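Local coordinates for conserved uncharacterized protein (predicted phosphoesterase COG0622) (Streptococcus pneumoniae, PDB 3CK2) that probably hydrolyses phosphoester bonds at a two-manganese site of the calcineurin-like phosphoesterase fold, at residues A[10-15]-A[36-41]; A[20-25]-A[49-54]; A[55-60]-A[80-85]; A[109-114]-A[127-132]; A[143-148]-A[162-167]. All blocks are in the same frame, centred on the assembly; numbering follows the deposited sequence.

Interaction 1: residues A[10-15]-A[36-41]; sequences IVMSDS and VFHNGD. With MN (manganese (II) ion), chain B.
Ser15 OG and His38 NE2 meet at 2.6 Å, in the plane of the imidazole; either could be the donor. The other ring nitrogen, His38 ND1, accepts from Gly40 N at 3.0 Å, also in plane. Held at both nitrogens, the ring has little freedom to turn. Ser13 CA lies over one face as a CH-pi contact, 4.2 Å from the ring centroid. CG of Met12, a selenomethionine, lies 3.7 Å from His38 CD2.

Strands 10-12 and 36-38 run parallel, joined by Phe37 N to Ile10 O, Met12 N to Phe37 O and Asn39 N to Met12 O. Asp14 N to Gly40 O continues the bonding into the loops. There Asp14 OD1 (2.1 Å) and Asp41 OD2 (2.2 Å) bind one manganese ion, with their carboxylate planes 86° apart. Two waters, His16 and His115 complete its shell. Asp41 OD2 also binds the second manganese, while Asp41 OD1 accepts from Met61 N. Ser13 OG donates to Asp14 OD2 from above the carboxylate plane, at 2.6 Å. Metal ligands just past the C-terminal ends of strands in a beta-alpha-beta unit are typical of the calcineurin-like phosphoesterase fold.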
# COMPACT_ATOMS: atom_id res chain seq x y z
N ILE A 10 -4.11 -1.20 6.34
CA ILE A 10 -3.46 0.11 6.31
C ILE A 10 -2.24 -0.03 5.41
O ILE A 10 -1.43 -0.97 5.57
CB ILE A 10 -3.04 0.63 7.75
CG1 ILE A 10 -4.29 0.84 8.64
CG2 ILE A 10 -2.24 1.96 7.63
CD1 ILE A 10 -5.31 1.98 8.10
N VAL A 11 -2.16 0.87 4.41
CA VAL A 11 -1.12 0.85 3.39
C VAL A 11 -0.44 2.22 3.35
O VAL A 11 -1.12 3.24 3.22
CB VAL A 11 -1.73 0.54 1.99
CG1 VAL A 11 -0.61 0.29 0.96
CG2 VAL A 11 -2.69 -0.67 2.07
N MSE A 12 0.89 2.24 3.44
CA MSE A 12 1.68 3.47 3.22
C MSE A 12 2.88 3.19 2.33
O MSE A 12 3.12 2.07 1.94
CB MSE A 12 2.12 4.09 4.56
CG MSE A 12 3.05 3.19 5.32
SE MSE A 12 3.66 3.93 7.01
CE MSE A 12 3.94 2.22 7.91
N SER A 13 3.63 4.22 1.98
CA SER A 13 4.70 4.12 1.00
C SER A 13 5.48 5.38 0.87
O SER A 13 4.95 6.48 1.07
CB SER A 13 4.13 3.79 -0.40
OG SER A 13 5.14 3.34 -1.29
N ASP A 14 6.75 5.23 0.48
CA ASP A 14 7.58 6.36 0.03
C ASP A 14 7.67 7.42 1.14
O ASP A 14 7.43 8.62 0.93
CB ASP A 14 7.06 6.93 -1.30
CG ASP A 14 7.24 5.97 -2.47
OD1 ASP A 14 8.33 6.03 -3.13
OD2 ASP A 14 6.28 5.19 -2.76
N SER A 15 8.08 6.91 2.31
CA SER A 15 8.28 7.67 3.54
C SER A 15 9.65 8.38 3.62
O SER A 15 9.79 9.35 4.33
CB SER A 15 8.06 6.74 4.75
OG SER A 15 8.69 5.49 4.60
N VAL A 36 -0.80 -4.21 8.12
CA VAL A 36 -0.23 -2.92 7.82
C VAL A 36 0.85 -3.12 6.78
O VAL A 36 1.73 -3.94 6.98
CB VAL A 36 0.30 -2.19 9.09
CG1 VAL A 36 0.92 -0.80 8.72
CG2 VAL A 36 -0.82 -2.02 10.11
N PHE A 37 0.78 -2.36 5.68
CA PHE A 37 1.74 -2.49 4.55
C PHE A 37 2.55 -1.23 4.26
O PHE A 37 2.02 -0.12 4.30
CB PHE A 37 0.99 -2.84 3.25
CG PHE A 37 0.24 -4.10 3.33
CD1 PHE A 37 0.82 -5.28 2.93
CD2 PHE A 37 -1.06 -4.12 3.84
CE1 PHE A 37 0.14 -6.46 3.01
CE2 PHE A 37 -1.74 -5.32 3.94
CZ PHE A 37 -1.13 -6.50 3.52
N HIS A 38 3.80 -1.41 3.87
CA HIS A 38 4.63 -0.30 3.43
C HIS A 38 5.20 -0.72 2.09
O HIS A 38 5.78 -1.77 2.01
CB HIS A 38 5.71 0.02 4.45
CG HIS A 38 6.47 1.27 4.18
ND1 HIS A 38 7.16 1.49 3.01
CD2 HIS A 38 6.68 2.36 4.95
CE1 HIS A 38 7.72 2.68 3.06
NE2 HIS A 38 7.43 3.24 4.22
N ASN A 39 5.00 0.07 1.04
CA ASN A 39 5.32 -0.36 -0.32
C ASN A 39 6.70 0.11 -0.82
O ASN A 39 7.00 0.08 -2.01
CB ASN A 39 4.21 0.08 -1.28
CG ASN A 39 2.84 -0.47 -0.89
OD1 ASN A 39 2.75 -1.47 -0.16
ND2 ASN A 39 1.76 0.18 -1.39
N GLY A 40 7.52 0.56 0.13
CA GLY A 40 8.93 0.82 -0.09
C GLY A 40 9.34 2.27 -0.18
O GLY A 40 8.54 3.21 -0.07
N ASP A 41 10.64 2.43 -0.43
CA ASP A 41 11.34 3.72 -0.38
C ASP A 41 11.19 4.34 1.00
O ASP A 41 10.85 5.50 1.14
CB ASP A 41 10.82 4.63 -1.47
CG ASP A 41 11.58 4.53 -2.74
OD1 ASP A 41 12.44 3.65 -2.87
OD2 ASP A 41 11.30 5.38 -3.62
MN MN B . 9.98 7.16 -3.75
O HOH W 1 11.61 8.36 -4.64
O HOH W 2 9.76 6.64 -5.87

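Interaction 2: residues A[20-25]-A[49-54]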
# COMPACT_ATOMS: atom_id res chain seq x y z
N LEU A 20 9.78 8.56 12.19
CA LEU A 20 8.75 8.87 13.19
C LEU A 20 7.39 8.59 12.61
O LEU A 20 6.51 8.09 13.32
CB LEU A 20 8.82 10.32 13.69
CG LEU A 20 9.80 10.78 14.78
CD1 LEU A 20 9.54 12.27 15.09
CD2 LEU A 20 9.78 9.97 16.10
N ILE A 21 7.19 8.88 11.32
CA ILE A 21 5.86 8.63 10.73
C ILE A 21 5.53 7.14 10.60
O ILE A 21 4.38 6.71 10.77
CB ILE A 21 5.57 9.43 9.40
CG1 ILE A 21 4.04 9.52 9.19
CG2 ILE A 21 6.25 8.85 8.17
CD1 ILE A 21 3.28 10.33 10.27
N VAL A 22 6.54 6.36 10.29
CA VAL A 22 6.41 4.91 10.20
C VAL A 22 6.08 4.29 11.57
O VAL A 22 5.19 3.43 11.67
CB VAL A 22 7.71 4.32 9.58
CG1 VAL A 22 7.76 2.79 9.74
CG2 VAL A 22 7.79 4.76 8.14
N GLU A 23 6.80 4.73 12.60
CA GLU A 23 6.55 4.32 14.01
C GLU A 23 5.14 4.70 14.48
O GLU A 23 4.46 3.93 15.12
CB GLU A 23 7.59 4.96 14.95
CG GLU A 23 7.47 4.54 16.42
CD GLU A 23 8.50 5.21 17.36
OE1 GLU A 23 9.06 6.27 16.99
OE2 GLU A 23 8.71 4.70 18.49
N GLU A 24 4.73 5.92 14.16
CA GLU A 24 3.42 6.44 14.54
C GLU A 24 2.29 5.62 13.93
O GLU A 24 1.33 5.29 14.62
CB GLU A 24 3.28 7.89 14.12
CG GLU A 24 1.97 8.44 14.59
CD GLU A 24 1.83 9.95 14.43
OE1 GLU A 24 2.82 10.61 13.99
OE2 GLU A 24 0.72 10.43 14.76
N VAL A 25 2.42 5.29 12.65
CA VAL A 25 1.42 4.48 11.94
C VAL A 25 1.43 3.00 12.41
O VAL A 25 0.35 2.38 12.58
CB VAL A 25 1.61 4.61 10.37
CG1 VAL A 25 0.90 3.49 9.59
CG2 VAL A 25 1.20 6.00 9.91
N PRO A 49 13.26 -2.27 14.19
CA PRO A 49 12.10 -2.76 14.95
C PRO A 49 10.81 -2.05 14.62
O PRO A 49 9.76 -2.53 15.02
CB PRO A 49 12.50 -2.55 16.41
CG PRO A 49 13.55 -1.49 16.38
CD PRO A 49 14.24 -1.58 15.06
N LEU A 50 10.87 -0.95 13.87
CA LEU A 50 9.69 -0.28 13.32
C LEU A 50 8.89 -1.15 12.34
O LEU A 50 7.71 -0.89 12.09
CB LEU A 50 10.12 1.03 12.63
CG LEU A 50 10.80 2.06 13.56
CD1 LEU A 50 11.15 3.34 12.77
CD2 LEU A 50 9.96 2.39 14.85
N TRP A 51 9.52 -2.20 11.81
CA TRP A 51 8.85 -3.07 10.85
C TRP A 51 8.07 -4.20 11.48
O TRP A 51 7.46 -4.99 10.75
CB TRP A 51 9.84 -3.65 9.85
CG TRP A 51 10.51 -2.64 8.99
CD1 TRP A 51 11.87 -2.48 8.80
CD2 TRP A 51 9.88 -1.60 8.22
NE1 TRP A 51 12.11 -1.43 7.94
CE2 TRP A 51 10.91 -0.89 7.55
CE3 TRP A 51 8.55 -1.21 8.01
CZ2 TRP A 51 10.65 0.18 6.69
CZ3 TRP A 51 8.30 -0.16 7.16
CH2 TRP A 51 9.35 0.53 6.52
N GLU A 52 8.11 -4.31 12.81
CA GLU A 52 7.35 -5.35 13.51
C GLU A 52 5.87 -5.06 13.34
O GLU A 52 5.41 -3.98 13.69
CB GLU A 52 7.67 -5.41 15.02
CG GLU A 52 9.11 -5.74 15.39
CD GLU A 52 9.45 -5.27 16.79
OE1 GLU A 52 8.90 -4.25 17.26
OE2 GLU A 52 10.30 -5.91 17.43
N GLY A 53 5.15 -6.04 12.78
CA GLY A 53 3.73 -5.92 12.46
C GLY A 53 3.42 -5.43 11.03
O GLY A 53 2.25 -5.44 10.62
N ILE A 54 4.46 -5.02 10.28
CA ILE A 54 4.29 -4.39 8.97
C ILE A 54 4.83 -5.27 7.84
O ILE A 54 5.90 -5.84 7.99
CB ILE A 54 5.00 -3.00 8.90
CG1 ILE A 54 4.45 -2.05 9.97
CG2 ILE A 54 4.85 -2.39 7.49
CD1 ILE A 54 5.18 -0.73 10.02
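Val22 meets the loop 49-54 through a single methyl group. Its CG1, anti to the backbone N (chi1 168°), touches three apolar partners. Trp51 CZ3 is 4.0 Å from Val22 CG1 and approaches it obliquely. Leu50 CB lies 4.1 Å from the same methyl, and Ile54 CD1 4.4 Å from it. A second apolar contact sits one residue on in helix 19-29. Leu50 CD2 packs against Glu23 CB at 3.5 Å and against Glu23 CG at 3.6 Å, so the aliphatic part of the glutamate does the touching.

Polar bonds serve each side separately. The helix keeps its own i to i+4 backbone bonds, as in Glu24 N to Leu20 O. In the loop, Ile54 N donates to Trp51 O at 3.0 Å and closes a type II beta turn, with Gly53 at positive phi. The indole nitrogen, Trp51 NE1, donates to Arg45 O. The Trp51 ring also meets His38 edge-to-face, which places this contact beside strand 35-38.

Residues 20-25 and 49-54 bury 231 Å² and touch through carbon atoms alone. A long, weak ion pair links Glu52 to Arg26, further along the helix. The fit is likely to rest mainly on shape and exclusion of water.

Interaction 3: residues A[55-60]-A[80-85]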
# COMPACT_ATOMS: atom_id res chain seq x y z
N ARG A 55 4.09 -5.36 6.73
CA ARG A 55 4.59 -6.03 5.53
C ARG A 55 5.24 -5.04 4.59
O ARG A 55 4.55 -4.17 4.06
CB ARG A 55 3.47 -6.77 4.78
CG ARG A 55 2.71 -7.77 5.61
CD ARG A 55 3.52 -9.02 5.79
NE ARG A 55 3.34 -9.98 4.70
CZ ARG A 55 4.06 -11.09 4.53
NH1 ARG A 55 5.04 -11.39 5.37
NH2 ARG A 55 3.79 -11.89 3.52
N VAL A 56 6.55 -5.17 4.37
CA VAL A 56 7.33 -4.13 3.63
C VAL A 56 8.12 -4.72 2.46
O VAL A 56 8.69 -5.80 2.53
CB VAL A 56 8.26 -3.28 4.61
CG1 VAL A 56 9.20 -4.18 5.42
CG2 VAL A 56 9.01 -2.14 3.89
N VAL A 57 8.11 -3.99 1.35
CA VAL A 57 8.85 -4.42 0.12
C VAL A 57 9.95 -3.39 -0.22
O VAL A 57 10.00 -2.28 0.34
CB VAL A 57 7.89 -4.68 -1.08
CG1 VAL A 57 7.10 -5.95 -0.81
CG2 VAL A 57 6.99 -3.45 -1.34
N LYS A 58 10.85 -3.79 -1.12
CA LYS A 58 11.96 -2.95 -1.49
C LYS A 58 11.62 -1.90 -2.56
O LYS A 58 11.11 -2.24 -3.62
CB LYS A 58 13.10 -3.80 -2.03
CG LYS A 58 14.44 -3.03 -2.21
CD LYS A 58 15.34 -3.78 -3.24
CE LYS A 58 16.71 -3.09 -3.47
NZ LYS A 58 16.61 -1.73 -3.99
N GLY A 59 11.99 -0.65 -2.27
CA GLY A 59 11.96 0.42 -3.25
C GLY A 59 13.30 0.62 -3.92
O GLY A 59 14.34 0.13 -3.45
N ASN A 60 13.32 1.36 -5.03
CA ASN A 60 14.61 1.65 -5.68
C ASN A 60 15.57 2.51 -4.83
O ASN A 60 16.78 2.48 -5.06
CB ASN A 60 14.41 2.27 -7.06
CG ASN A 60 13.67 3.60 -7.02
OD1 ASN A 60 12.57 3.67 -6.49
ND2 ASN A 60 14.24 4.64 -7.65
N ILE A 80 -3.44 -10.56 -1.30
CA ILE A 80 -2.88 -9.27 -1.52
C ILE A 80 -1.46 -9.53 -2.07
O ILE A 80 -0.72 -10.37 -1.55
CB ILE A 80 -2.84 -8.48 -0.16
CG1 ILE A 80 -4.28 -8.35 0.39
CG2 ILE A 80 -2.13 -7.12 -0.33
CD1 ILE A 80 -4.42 -7.84 1.84
N ILE A 81 -1.12 -8.84 -3.16
CA ILE A 81 0.23 -8.82 -3.69
C ILE A 81 0.72 -7.37 -3.58
O ILE A 81 -0.07 -6.45 -3.54
CB ILE A 81 0.35 -9.45 -5.12
CG1 ILE A 81 -0.23 -8.56 -6.22
CG2 ILE A 81 -0.32 -10.85 -5.16
CD1 ILE A 81 -0.03 -9.15 -7.65
N GLN A 82 2.03 -7.22 -3.51
CA GLN A 82 2.66 -6.00 -3.08
C GLN A 82 4.03 -5.89 -3.71
O GLN A 82 4.85 -6.82 -3.64
CB GLN A 82 2.81 -6.06 -1.57
CG GLN A 82 3.28 -4.82 -0.92
CD GLN A 82 3.59 -5.01 0.54
OE1 GLN A 82 3.59 -6.14 1.07
NE2 GLN A 82 3.88 -3.90 1.21
N THR A 83 4.30 -4.74 -4.30
CA THR A 83 5.61 -4.46 -4.91
C THR A 83 5.79 -2.97 -4.91
O THR A 83 4.81 -2.23 -4.77
CB THR A 83 5.72 -5.10 -6.35
OG1 THR A 83 7.08 -5.15 -6.74
CG2 THR A 83 4.93 -4.33 -7.39
N HIS A 84 7.02 -2.49 -5.05
CA HIS A 84 7.23 -1.04 -5.18
C HIS A 84 6.70 -0.52 -6.51
O HIS A 84 5.89 0.38 -6.54
CB HIS A 84 8.68 -0.65 -4.98
CG HIS A 84 8.92 0.82 -4.86
ND1 HIS A 84 8.42 1.57 -3.81
CD2 HIS A 84 9.64 1.68 -5.62
CE1 HIS A 84 8.84 2.82 -3.93
NE2 HIS A 84 9.57 2.92 -5.02
N GLY A 85 7.15 -1.10 -7.61
CA GLY A 85 6.62 -0.77 -8.96
C GLY A 85 7.69 -0.53 -10.01
O GLY A 85 7.45 -0.74 -11.17
O HOH W 3 9.63 -3.82 -5.04
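The His84 ring carries Gly59 CA over one face, 3.5 Å from the ring centroid and 15° off the normal. This is a CH-pi contact at the dinuclear manganese site of the calcineurin-like fold. Glycine has no CB, which lets the backbone come this close. Asn60 OD1 and His84 NE2 are 3.4 Å apart because both bind the same manganese ion; Asp41 and His113 are its other protein ligands. His84 ND1 donates to Asn39 O, so a second-shell carbonyl orients the ring.

The other flat group is the amide of Gln82. Arg55 O lies in its plane, 2.9 Å from Gln82 NE2, and the N-H points almost straight at it (176°). Relative to the Arg55 carbonyl, the donor stands above the plane. Gln82 NE2 also donates to Asn39 OD1, so this one nitrogen serves two acceptors. The bond to Arg55 ties strand 78-83 of one sheet to strand 54-56 of the other.

Val57 packs between these polar groups. Its CG1 is 3.9 Å from Gln82 CD, and its CG2 packs on the backbone between Thr83 and His84. A water bridges the backbones: it donates to Lys58 O at 2.6 Å and accepts from His84 N at 2.9 Å. Lys58 NZ donates within its own segment to Gly59 O at 3.0 Å and also to Asp62 O.

Interaction 4: residues A[109-114]-A[127-132]; sequences CLYGHL and FLNPGS
Tyr111 offers one ring face to Asn129 CB, a CH-pi contact 3.9 Å from the ring centroid. Strands 108-110 and 125-130 lie parallel here in the five-stranded sheet, with Tyr111 just beyond the first. The two side chains cross at about a right angle, with ring and amide planes 81° apart. Tyr111 leads into the Gly-His-X-His motif of metallophosphoesterases, here Gly112 to His115. His113 ND1 from that motif binds manganese.

On the same strands, Cys109 SG lies obliquely beside the Phe127 ring, 4.6 Å from its centroid. Leu110 and Leu128 lie side by side, pointing the same way, with their CD2 atoms 3.8 Å apart. Leu128 N donates to Cys109 O, and Tyr111 N to Leu128 O, both at 3.1 Å.

Further out, other bonds position these groups. Asn39 ND2 donates to Tyr111 O, and His113 N to Asp14 OD2. Ser132 OG bonds to Asp14 O. Asn129 OD1 accepts from Gly131 N at 2.9 Å, forming an Asx turn. At the far end of the tyrosine, a water in the ring plane is hydrogen-bonded to Tyr111 OH at 2.8 Å and donates weakly to Phe127 O.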
# COMPACT_ATOMS: atom_id res chain seq x y z
N CYS A 109 -3.70 -5.51 -5.37
CA CYS A 109 -2.33 -5.29 -5.80
C CYS A 109 -1.86 -3.92 -5.28
O CYS A 109 -2.38 -2.90 -5.63
CB CYS A 109 -2.26 -5.36 -7.32
SG CYS A 109 -0.60 -5.06 -8.00
N LEU A 110 -0.88 -3.95 -4.40
CA LEU A 110 -0.38 -2.78 -3.71
C LEU A 110 0.94 -2.38 -4.33
O LEU A 110 1.79 -3.22 -4.52
CB LEU A 110 -0.16 -3.10 -2.23
CG LEU A 110 -1.40 -3.45 -1.40
CD1 LEU A 110 -0.97 -3.77 0.06
CD2 LEU A 110 -2.46 -2.30 -1.45
N TYR A 111 1.08 -1.10 -4.64
CA TYR A 111 2.31 -0.56 -5.24
C TYR A 111 2.64 0.87 -4.66
O TYR A 111 1.83 1.48 -3.96
CB TYR A 111 2.24 -0.65 -6.80
CG TYR A 111 1.30 0.31 -7.46
CD1 TYR A 111 1.76 1.47 -8.05
CD2 TYR A 111 -0.06 0.05 -7.53
CE1 TYR A 111 0.88 2.38 -8.66
CE2 TYR A 111 -0.96 0.98 -8.13
CZ TYR A 111 -0.47 2.13 -8.68
OH TYR A 111 -1.32 3.05 -9.29
N GLY A 112 3.87 1.33 -4.91
CA GLY A 112 4.33 2.65 -4.54
C GLY A 112 4.97 3.33 -5.75
O GLY A 112 4.40 3.37 -6.83
N HIS A 113 6.14 3.92 -5.52
CA HIS A 113 7.05 4.43 -6.54
C HIS A 113 6.61 5.79 -7.11
O HIS A 113 7.45 6.71 -7.19
CB HIS A 113 7.32 3.38 -7.62
CG HIS A 113 8.44 3.74 -8.56
ND1 HIS A 113 9.69 4.10 -8.13
CD2 HIS A 113 8.48 3.81 -9.91
CE1 HIS A 113 10.46 4.38 -9.17
NE2 HIS A 113 9.74 4.21 -10.26
N LEU A 114 5.33 5.93 -7.48
CA LEU A 114 4.80 7.15 -8.16
C LEU A 114 4.53 8.38 -7.26
O LEU A 114 4.50 9.51 -7.74
CB LEU A 114 3.55 6.81 -8.95
CG LEU A 114 3.72 5.66 -9.98
CD1 LEU A 114 2.40 5.41 -10.65
CD2 LEU A 114 4.82 5.91 -11.06
N PHE A 127 -6.22 -2.13 -7.65
CA PHE A 127 -4.87 -1.59 -7.66
C PHE A 127 -4.84 -0.29 -6.85
O PHE A 127 -5.64 0.62 -7.08
CB PHE A 127 -4.37 -1.31 -9.09
CG PHE A 127 -4.22 -2.56 -9.94
CD1 PHE A 127 -2.97 -3.16 -10.12
CD2 PHE A 127 -5.32 -3.13 -10.55
CE1 PHE A 127 -2.84 -4.30 -10.89
CE2 PHE A 127 -5.18 -4.27 -11.33
CZ PHE A 127 -3.94 -4.86 -11.48
N LEU A 128 -3.90 -0.21 -5.92
CA LEU A 128 -3.82 0.90 -4.98
C LEU A 128 -2.39 1.36 -4.78
O LEU A 128 -1.51 0.55 -4.45
CB LEU A 128 -4.42 0.51 -3.62
CG LEU A 128 -4.34 1.51 -2.45
CD1 LEU A 128 -5.29 2.70 -2.68
CD2 LEU A 128 -4.71 0.79 -1.19
N ASN A 129 -2.19 2.66 -4.99
CA ASN A 129 -1.02 3.37 -4.51
C ASN A 129 -1.54 4.25 -3.39
O ASN A 129 -2.47 5.06 -3.60
CB ASN A 129 -0.39 4.20 -5.64
CG ASN A 129 0.97 4.79 -5.25
OD1 ASN A 129 1.15 5.27 -4.14
ND2 ASN A 129 1.92 4.75 -6.17
N PRO A 130 -0.98 4.09 -2.19
CA PRO A 130 -1.50 4.91 -1.09
C PRO A 130 -1.13 6.40 -1.16
O PRO A 130 -1.55 7.13 -0.31
CB PRO A 130 -0.86 4.25 0.14
CG PRO A 130 0.46 3.77 -0.37
CD PRO A 130 0.15 3.23 -1.74
N GLY A 131 -0.37 6.81 -2.19
CA GLY A 131 0.35 8.08 -2.21
C GLY A 131 1.68 7.98 -1.51
O GLY A 131 2.10 6.89 -1.07
N SER A 132 2.37 9.12 -1.39
CA SER A 132 3.56 9.25 -0.54
C SER A 132 3.24 9.92 0.81
O SER A 132 2.68 11.03 0.87
CB SER A 132 4.68 9.97 -1.27
OG SER A 132 5.74 10.23 -0.36
O HOH W 4 -4.04 2.52 -8.82

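Interaction 5: residues A[143-148]-A[162-167]. With SRT (S,R meso-tartaric acid), chain F.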
# COMPACT_ATOMS: atom_id res chain seq x y z
N CYS A 143 0.53 14.88 2.16
CA CYS A 143 1.08 13.57 2.50
C CYS A 143 -0.08 12.66 2.90
O CYS A 143 -0.97 13.05 3.69
CB CYS A 143 2.07 13.71 3.65
SG CYS A 143 3.57 14.60 3.25
N LEU A 144 -0.08 11.46 2.33
CA LEU A 144 -1.19 10.53 2.48
C LEU A 144 -0.72 9.12 2.64
O LEU A 144 0.37 8.77 2.20
CB LEU A 144 -2.11 10.62 1.25
CG LEU A 144 -2.92 11.91 0.96
CD1 LEU A 144 -3.57 11.81 -0.42
CD2 LEU A 144 -3.99 12.22 2.02
N TYR A 145 -1.54 8.34 3.34
CA TYR A 145 -1.55 6.89 3.27
C TYR A 145 -3.02 6.45 3.07
O TYR A 145 -3.92 7.28 2.95
CB TYR A 145 -0.91 6.26 4.51
CG TYR A 145 -1.61 6.49 5.83
CD1 TYR A 145 -2.41 5.49 6.37
CD2 TYR A 145 -1.44 7.69 6.56
CE1 TYR A 145 -3.03 5.66 7.59
CE2 TYR A 145 -2.04 7.86 7.78
CZ TYR A 145 -2.86 6.85 8.30
OH TYR A 145 -3.53 6.98 9.50
N ALA A 146 -3.24 5.15 3.00
CA ALA A 146 -4.54 4.59 2.63
C ALA A 146 -5.04 3.53 3.63
O ALA A 146 -4.27 2.78 4.23
CB ALA A 146 -4.50 4.00 1.16
N ARG A 147 -6.35 3.55 3.81
CA ARG A 147 -7.11 2.50 4.49
C ARG A 147 -8.03 1.79 3.49
O ARG A 147 -8.79 2.45 2.77
CB ARG A 147 -7.95 3.11 5.60
CG ARG A 147 -8.73 2.06 6.36
CD ARG A 147 -9.55 2.67 7.47
NE ARG A 147 -10.52 3.62 6.93
CZ ARG A 147 -11.07 4.64 7.61
NH1 ARG A 147 -10.75 4.87 8.87
NH2 ARG A 147 -11.92 5.44 7.01
N VAL A 148 -7.96 0.47 3.44
CA VAL A 148 -8.90 -0.32 2.65
C VAL A 148 -9.78 -1.19 3.58
O VAL A 148 -9.26 -1.91 4.43
CB VAL A 148 -8.20 -1.24 1.58
CG1 VAL A 148 -9.26 -1.90 0.65
CG2 VAL A 148 -7.14 -0.44 0.76
N ARG A 162 -1.56 12.64 7.56
CA ARG A 162 -0.61 12.35 8.64
C ARG A 162 -1.17 12.59 10.03
O ARG A 162 -0.53 12.20 11.04
CB ARG A 162 0.69 13.15 8.42
CG ARG A 162 1.53 12.51 7.31
CD ARG A 162 2.75 13.34 6.89
NE ARG A 162 3.71 13.49 7.98
CZ ARG A 162 4.93 13.00 8.01
NH1 ARG A 162 5.41 12.36 6.98
NH2 ARG A 162 5.70 13.21 9.06
N ASP A 163 -2.36 13.20 10.10
CA ASP A 163 -3.12 13.29 11.34
C ASP A 163 -4.24 12.26 11.40
O ASP A 163 -5.03 12.27 12.34
CB ASP A 163 -3.69 14.72 11.52
CG ASP A 163 -2.61 15.75 11.81
OD1 ASP A 163 -1.42 15.37 12.05
OD2 ASP A 163 -2.94 16.94 11.80
N HIS A 164 -4.28 11.37 10.41
CA HIS A 164 -5.13 10.17 10.42
C HIS A 164 -6.59 10.52 10.19
O HIS A 164 -7.50 9.87 10.72
CB HIS A 164 -4.93 9.39 11.73
CG HIS A 164 -3.50 9.27 12.16
ND1 HIS A 164 -2.57 8.57 11.43
CD2 HIS A 164 -2.84 9.81 13.21
CE1 HIS A 164 -1.39 8.67 12.03
NE2 HIS A 164 -1.53 9.41 13.11
N GLU A 165 -6.81 11.56 9.38
CA GLU A 165 -8.16 12.01 9.04
C GLU A 165 -8.37 11.68 7.59
O GLU A 165 -7.43 11.77 6.82
CB GLU A 165 -8.29 13.52 9.19
CG GLU A 165 -7.79 14.09 10.48
CD GLU A 165 -8.79 14.09 11.59
OE1 GLU A 165 -10.02 13.95 11.33
OE2 GLU A 165 -8.35 14.29 12.74
N VAL A 166 -9.61 11.37 7.20
CA VAL A 166 -9.92 11.14 5.80
C VAL A 166 -9.71 12.45 5.05
O VAL A 166 -10.12 13.53 5.50
CB VAL A 166 -11.33 10.58 5.62
CG1 VAL A 166 -11.68 10.35 4.18
CG2 VAL A 166 -11.51 9.27 6.39
N TYR A 167 -8.99 12.38 3.95
CA TYR A 167 -8.87 13.50 3.06
C TYR A 167 -9.97 13.42 1.99
O TYR A 167 -10.08 12.44 1.25
CB TYR A 167 -7.49 13.51 2.42
CG TYR A 167 -7.12 14.83 1.83
CD1 TYR A 167 -6.84 15.90 2.65
CD2 TYR A 167 -7.06 15.01 0.46
CE1 TYR A 167 -6.48 17.13 2.15
CE2 TYR A 167 -6.67 16.24 -0.07
CZ TYR A 167 -6.37 17.29 0.80
OH TYR A 167 -6.04 18.52 0.34
O1 SRT F . -16.94 7.49 2.53
O11 SRT F . -16.94 9.63 1.99
C1 SRT F . -16.59 8.68 2.73
C2 SRT F . -15.67 8.96 3.89
O2 SRT F . -14.56 8.07 3.78
C3 SRT F . -16.29 8.71 5.28
O3 SRT F . -17.73 8.72 5.21
C4 SRT F . -15.80 9.71 6.32
O4 SRT F . -16.14 9.54 7.52
O41 SRT F . -15.04 10.66 6.00
O HOH W 5 -0.87 14.75 5.72
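Cys143 and Arg162 are linked backbone to backbone by one water, which gives a hydrogen bond to Cys143 O (2.6 Å) and takes one from Arg162 N (2.9 Å). The CA atoms of Leu144 and Arg162 are 6.4 Å apart, and the loop 162-167 has no regular structure. This loop links strands 154-160 and 172-175 of the six-stranded sheet. It packs beside residues 143-147, which lead into and along strand 145-150.

Tyr145 OH and His164 ND1 are hydrogen-bonded at 2.7 Å; either could donate. The rings meet rim to rim, their planes at 66°. Tyr145 OH also bonds to Tyr29 OH, and His164 NE2 to Glu24 OE2, so the pair ties the loop to helix 19-29.

The remaining side-chain contacts are van der Waals. Cys143 CB touches Arg162 CD. The Arg162 guanidinium donates to Ile133 O and forms a salt bridge with Asp18. Leu144 CD2 packs on Tyr167 CB at 3.8 Å. Arg147 NH2, in a salt bridge with Asp158, lies 3.9 Å from Val166 CG2. The other methyl, Val166 CG1, touches tartrate O2 at 3.7 Å.

How the interactions relate
Interactions 1, 3 and 4 converge on the two manganese ions; the centres of these three contacts are 8 to 9 Å apart. Val36 O lies 2.8 Å from Arg55 N, which joins interactions 1 and 3 in the six-stranded sheet. Interactions 3 and 4 share the five-stranded sheet, where Ile81 O and Leu110 N are 2.8 Å apart. Interaction 2 backs interaction 1 away from the metals: Met12 CE is 3.7 Å from Val25 CG1. Interaction 5 adjoins interaction 1 through Val11 N and Ala146 O, 2.8 Å apart, and interaction 4 through Ser132 O and Leu144 N, 3.2 Å apart. It borders the tartrate pocket, while the Cys143 side chain lies about 12 Å from a manganese ion.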